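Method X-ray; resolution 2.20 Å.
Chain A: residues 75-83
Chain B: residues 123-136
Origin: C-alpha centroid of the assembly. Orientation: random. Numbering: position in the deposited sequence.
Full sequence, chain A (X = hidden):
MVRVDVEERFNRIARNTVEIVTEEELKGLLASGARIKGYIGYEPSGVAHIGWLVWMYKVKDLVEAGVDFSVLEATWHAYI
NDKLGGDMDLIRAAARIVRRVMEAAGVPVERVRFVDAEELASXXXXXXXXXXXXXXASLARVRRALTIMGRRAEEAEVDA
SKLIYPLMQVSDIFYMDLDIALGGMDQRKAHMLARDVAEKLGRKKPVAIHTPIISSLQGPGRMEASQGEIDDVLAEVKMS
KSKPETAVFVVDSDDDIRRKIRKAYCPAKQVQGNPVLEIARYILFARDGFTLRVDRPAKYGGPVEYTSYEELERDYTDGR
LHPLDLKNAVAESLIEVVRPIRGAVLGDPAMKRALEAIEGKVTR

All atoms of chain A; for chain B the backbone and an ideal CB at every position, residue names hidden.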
# COMPACT_ATOMS: atom_id res chain seq x y z
N THR A 75 2.24 -6.69 13.69
CA THR A 75 2.66 -5.43 14.28
C THR A 75 2.37 -4.20 13.42
O THR A 75 1.96 -3.17 13.95
CB THR A 75 4.17 -5.45 14.61
OG1 THR A 75 4.93 -5.59 13.41
CG2 THR A 75 4.48 -6.62 15.57
N TRP A 76 2.55 -4.32 12.11
CA TRP A 76 2.28 -3.18 11.23
C TRP A 76 0.78 -2.89 11.20
O TRP A 76 0.36 -1.73 11.12
CB TRP A 76 2.84 -3.46 9.82
CG TRP A 76 4.33 -3.25 9.75
CD1 TRP A 76 5.25 -3.63 10.68
CD2 TRP A 76 5.06 -2.60 8.71
NE1 TRP A 76 6.52 -3.27 10.28
CE2 TRP A 76 6.43 -2.63 9.07
CE3 TRP A 76 4.70 -2.00 7.49
CZ2 TRP A 76 7.43 -2.07 8.27
CZ3 TRP A 76 5.70 -1.44 6.69
CH2 TRP A 76 7.04 -1.48 7.09
N HIS A 77 -0.03 -3.93 11.30
CA HIS A 77 -1.47 -3.75 11.30
C HIS A 77 -1.87 -3.00 12.57
O HIS A 77 -2.72 -2.13 12.53
CB HIS A 77 -2.17 -5.11 11.26
CG HIS A 77 -1.82 -5.93 10.06
ND1 HIS A 77 -2.66 -6.05 8.97
CD2 HIS A 77 -0.72 -6.66 9.77
CE1 HIS A 77 -2.09 -6.83 8.07
NE2 HIS A 77 -0.91 -7.22 8.53
N ALA A 78 -1.25 -3.36 13.70
CA ALA A 78 -1.57 -2.72 14.98
C ALA A 78 -1.18 -1.25 14.89
O ALA A 78 -1.88 -0.36 15.39
CB ALA A 78 -0.78 -3.40 16.12
N TYR A 79 -0.05 -1.00 14.24
CA TYR A 79 0.39 0.38 14.07
C TYR A 79 -0.67 1.12 13.26
O TYR A 79 -1.07 2.22 13.62
CB TYR A 79 1.72 0.44 13.33
CG TYR A 79 2.21 1.86 13.10
CD1 TYR A 79 2.80 2.59 14.13
CD2 TYR A 79 2.10 2.45 11.85
CE1 TYR A 79 3.27 3.89 13.90
CE2 TYR A 79 2.57 3.74 11.62
CZ TYR A 79 3.16 4.45 12.64
OH TYR A 79 3.66 5.71 12.39
N ILE A 80 -1.12 0.52 12.17
CA ILE A 80 -2.13 1.17 11.35
C ILE A 80 -3.34 1.56 12.19
O ILE A 80 -3.89 2.65 12.00
CB ILE A 80 -2.53 0.29 10.15
CG1 ILE A 80 -1.37 0.25 9.16
CG2 ILE A 80 -3.80 0.84 9.50
CD1 ILE A 80 -1.58 -0.67 7.98
N ASN A 81 -3.73 0.70 13.13
CA ASN A 81 -4.87 1.01 14.00
C ASN A 81 -4.46 1.81 15.24
O ASN A 81 -5.22 1.91 16.20
CB ASN A 81 -5.57 -0.27 14.45
CG ASN A 81 -6.49 -0.83 13.39
OD1 ASN A 81 -7.05 -0.08 12.59
ND2 ASN A 81 -6.67 -2.14 13.38
N ASP A 82 -3.25 2.37 15.23
CA ASP A 82 -2.75 3.16 16.34
C ASP A 82 -2.79 2.51 17.73
O ASP A 82 -2.87 3.22 18.75
CB ASP A 82 -3.49 4.50 16.39
CG ASP A 82 -3.25 5.34 15.15
OD1 ASP A 82 -2.06 5.59 14.83
OD2 ASP A 82 -4.25 5.72 14.50
N LYS A 83 -2.72 1.18 17.79
CA LYS A 83 -2.73 0.50 19.07
C LYS A 83 -1.49 0.92 19.86
O LYS A 83 -0.43 1.12 19.28
CB LYS A 83 -2.74 -1.02 18.87
CG LYS A 83 -4.01 -1.53 18.19
CD LYS A 83 -5.25 -1.08 18.96
CE LYS A 83 -6.52 -1.40 18.20
NZ LYS A 83 -6.52 -2.84 17.75
N UNK B 123 13.04 -1.80 0.36
CA UNK B 123 13.35 -1.27 1.68
C UNK B 123 12.08 -1.15 2.49
O UNK B 123 11.14 -0.46 2.09
CB UNK B 123 14.05 0.09 1.58
N UNK B 124 12.06 -1.83 3.63
CA UNK B 124 10.89 -1.79 4.50
C UNK B 124 10.58 -0.36 4.92
O UNK B 124 9.41 0.02 5.07
CB UNK B 124 11.11 -2.67 5.73
N UNK B 125 11.61 0.45 5.10
CA UNK B 125 11.38 1.84 5.49
C UNK B 125 10.58 2.60 4.45
O UNK B 125 9.84 3.51 4.79
CB UNK B 125 12.71 2.55 5.73
N UNK B 126 10.72 2.23 3.18
CA UNK B 126 9.95 2.90 2.16
C UNK B 126 8.47 2.59 2.38
O UNK B 126 7.63 3.51 2.39
CB UNK B 126 10.41 2.48 0.76
N UNK B 127 8.14 1.31 2.55
CA UNK B 127 6.74 0.93 2.77
C UNK B 127 6.28 1.50 4.10
O UNK B 127 5.13 1.86 4.26
CB UNK B 127 6.56 -0.59 2.74
N UNK B 128 7.21 1.63 5.04
CA UNK B 128 6.86 2.23 6.31
C UNK B 128 6.33 3.65 6.07
O UNK B 128 5.37 4.09 6.74
CB UNK B 128 8.07 2.24 7.25
N UNK B 129 6.94 4.36 5.10
CA UNK B 129 6.52 5.73 4.74
C UNK B 129 5.21 5.70 3.98
O UNK B 129 4.36 6.57 4.15
CB UNK B 129 7.59 6.43 3.90
N UNK B 130 5.05 4.73 3.10
CA UNK B 130 3.79 4.64 2.38
C UNK B 130 2.64 4.54 3.40
O UNK B 130 1.56 5.11 3.21
CB UNK B 130 3.79 3.44 1.43
N UNK B 131 2.88 3.82 4.49
CA UNK B 131 1.84 3.68 5.51
C UNK B 131 1.64 4.97 6.32
O UNK B 131 0.51 5.40 6.56
CB UNK B 131 2.19 2.53 6.45
N UNK B 132 2.73 5.58 6.75
CA UNK B 132 2.60 6.82 7.50
C UNK B 132 1.91 7.89 6.65
O UNK B 132 1.09 8.67 7.16
CB UNK B 132 3.97 7.31 7.97
N UNK B 133 2.21 7.91 5.36
CA UNK B 133 1.56 8.88 4.49
C UNK B 133 0.08 8.57 4.39
O UNK B 133 -0.74 9.47 4.43
CB UNK B 133 2.20 8.89 3.10
N UNK B 134 -0.27 7.29 4.24
CA UNK B 134 -1.67 6.91 4.13
C UNK B 134 -2.47 7.24 5.40
O UNK B 134 -3.68 7.44 5.34
CB UNK B 134 -1.77 5.41 3.82
N UNK B 135 -1.80 7.28 6.55
CA UNK B 135 -2.48 7.57 7.81
C UNK B 135 -2.82 9.05 7.96
O UNK B 135 -3.68 9.42 8.75
CB UNK B 135 -1.61 7.12 8.99
N UNK B 136 -2.13 9.89 7.18
CA UNK B 136 -2.34 11.32 7.26
C UNK B 136 -3.13 11.92 6.11
O UNK B 136 -3.09 13.13 5.89
CB UNK B 136 -0.98 12.02 7.35

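Chain A offers a short helix, 75-80, with Trp A76, Tyr A79 and Ile A80 lying along the side nearest chain B; at its C-terminal end the backbone O of Ile A80 offers an acceptor, and the carboxylate of Asp A82 a negative charge. The helix of chain B runs alongside at 24°, its axis 11.2 Å away at closest.

Position 123 is out of reach and precedes the helix, so a capping Asp, Asn, Ser or Thr suits it. It is Asp B123, whose OD1 accepts from the backbone N of residue 125 at 2.9 Å, a capping bond.

At 124 the CB points toward the Trp A76 ring, 4.4 Å from CH2; an aliphatic stem fits, with any polar end led aside. Lys B124 does this, its ammonium leading away. Positions 125 and 126 point away from chain A, which sets no demand on them; they are Asp B125 and Tyr B126.

Position 127 points toward Trp A76, its ideal CB 4.1 Å from CZ3, so an apolar residue whose bulk turns aside is favoured. Trp B127 lays its CB 4.2 Å from Trp A76 CZ3 while its indole leads away.

At 128 an ideal CB would sit 3.9 Å from Trp A76 CH2, and the same ideal CB would be crowded by Asp B125 O at 3.3 Å. The tight space favours Gly or perhaps Ala. Gly B128 is found, with its N 3.7 Å from Trp A76 CH2.

Positions 129 and 130 make no contact; Leu B129 and Val B130 occupy them.

Position 131 points toward the space between Trp A76, Tyr A79 and Ile A80, its ideal CB 5.0 Å from Ile A80 CG1 and 5.3 Å from both Trp A76 CE3 and Tyr A79 CE2. Leu, Ile or Met could fill it. Ile B131 places CD1 3.3 Å from Trp A76 CE3, a close packing, and CG2 3.7 Å from Ile A80 CG1.

Position 132 looks sideways, with its CB 4.7 Å from Tyr A79 OH; a long flexible chain, polar at its end, would suit. Arg B132 rests its CG 3.4 Å from that OH, at the edge of the ring.

Positions 133 and 134 are out of reach, so chain A sets no demand; they are Val B133 and Ala B134.

At 135 the CB points toward chain A but has nothing within 5.5 Å, so a long chain is needed, and the acceptors ahead call for Lys or Arg. Lys B135 passes Tyr A79, CD lying 3.7 Å from CE2, and its NZ donates to Ile A80 O at 2.9 Å. The same NZ forms a salt bridge with Asp A82 OD1 at 2.9 Å, although the hydrogen bond within it is weak.

Position 136, beyond the helix, is permissive; it is Arg B136.

Chain B, residues 123-136: DKDYWGLVIRVAKR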
# COMPACT_ATOMS: atom_id res chain seq x y z
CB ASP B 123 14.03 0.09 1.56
CG ASP B 123 14.58 0.59 2.88
OD1 ASP B 123 14.24 0.02 3.94
OD2 ASP B 123 15.35 1.57 2.87
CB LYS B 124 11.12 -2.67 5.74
CG LYS B 124 12.15 -2.17 6.74
CD LYS B 124 12.33 -3.22 7.86
CE LYS B 124 12.87 -2.62 9.15
NZ LYS B 124 14.20 -1.98 8.92
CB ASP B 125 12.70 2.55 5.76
CG ASP B 125 13.38 2.04 7.02
OD1 ASP B 125 12.66 1.51 7.89
OD2 ASP B 125 14.62 2.18 7.14
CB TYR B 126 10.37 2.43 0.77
CG TYR B 126 9.45 2.91 -0.31
CD1 TYR B 126 9.48 4.24 -0.75
CD2 TYR B 126 8.56 2.03 -0.92
CE1 TYR B 126 8.65 4.66 -1.79
CE2 TYR B 126 7.73 2.44 -1.95
CZ TYR B 126 7.77 3.75 -2.38
OH TYR B 126 6.92 4.14 -3.41
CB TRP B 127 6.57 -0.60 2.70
CG TRP B 127 6.89 -1.09 1.31
CD1 TRP B 127 8.04 -1.72 0.90
CD2 TRP B 127 6.14 -0.82 0.12
NE1 TRP B 127 8.05 -1.85 -0.47
CE2 TRP B 127 6.90 -1.30 -0.97
CE3 TRP B 127 4.89 -0.22 -0.13
CZ2 TRP B 127 6.45 -1.20 -2.30
CZ3 TRP B 127 4.45 -0.11 -1.45
CH2 TRP B 127 5.23 -0.60 -2.52
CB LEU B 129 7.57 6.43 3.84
CG LEU B 129 8.63 7.37 4.43
CD1 LEU B 129 9.60 7.81 3.33
CD2 LEU B 129 7.95 8.59 5.04
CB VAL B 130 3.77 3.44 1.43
CG1 VAL B 130 2.37 3.18 0.95
CG2 VAL B 130 4.69 3.73 0.24
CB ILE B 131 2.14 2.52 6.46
CG1 ILE B 131 2.02 1.20 5.69
CG2 ILE B 131 1.17 2.53 7.63
CD1 ILE B 131 2.31 -0.00 6.53
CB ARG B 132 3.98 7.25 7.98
CG ARG B 132 4.47 6.36 9.12
CD ARG B 132 5.94 6.49 9.34
NE ARG B 132 6.34 7.88 9.26
CZ ARG B 132 7.56 8.29 8.93
NH1 ARG B 132 8.50 7.38 8.66
NH2 ARG B 132 7.83 9.59 8.86
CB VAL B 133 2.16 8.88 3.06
CG1 VAL B 133 1.30 9.72 2.16
CG2 VAL B 133 3.59 9.44 3.09
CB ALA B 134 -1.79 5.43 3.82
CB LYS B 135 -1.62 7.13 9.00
CG LYS B 135 -1.49 5.62 9.14
CD LYS B 135 -0.60 5.22 10.32
CE LYS B 135 -1.13 5.73 11.67
NZ LYS B 135 -2.51 5.25 11.95
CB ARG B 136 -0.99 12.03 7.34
CG ARG B 136 -0.72 12.65 8.68
CD ARG B 136 0.30 11.88 9.46
NE ARG B 136 -0.16 11.67 10.82
CZ ARG B 136 0.61 11.25 11.82
NH1 ARG B 136 1.90 11.01 11.61
NH2 ARG B 136 0.08 11.06 13.02
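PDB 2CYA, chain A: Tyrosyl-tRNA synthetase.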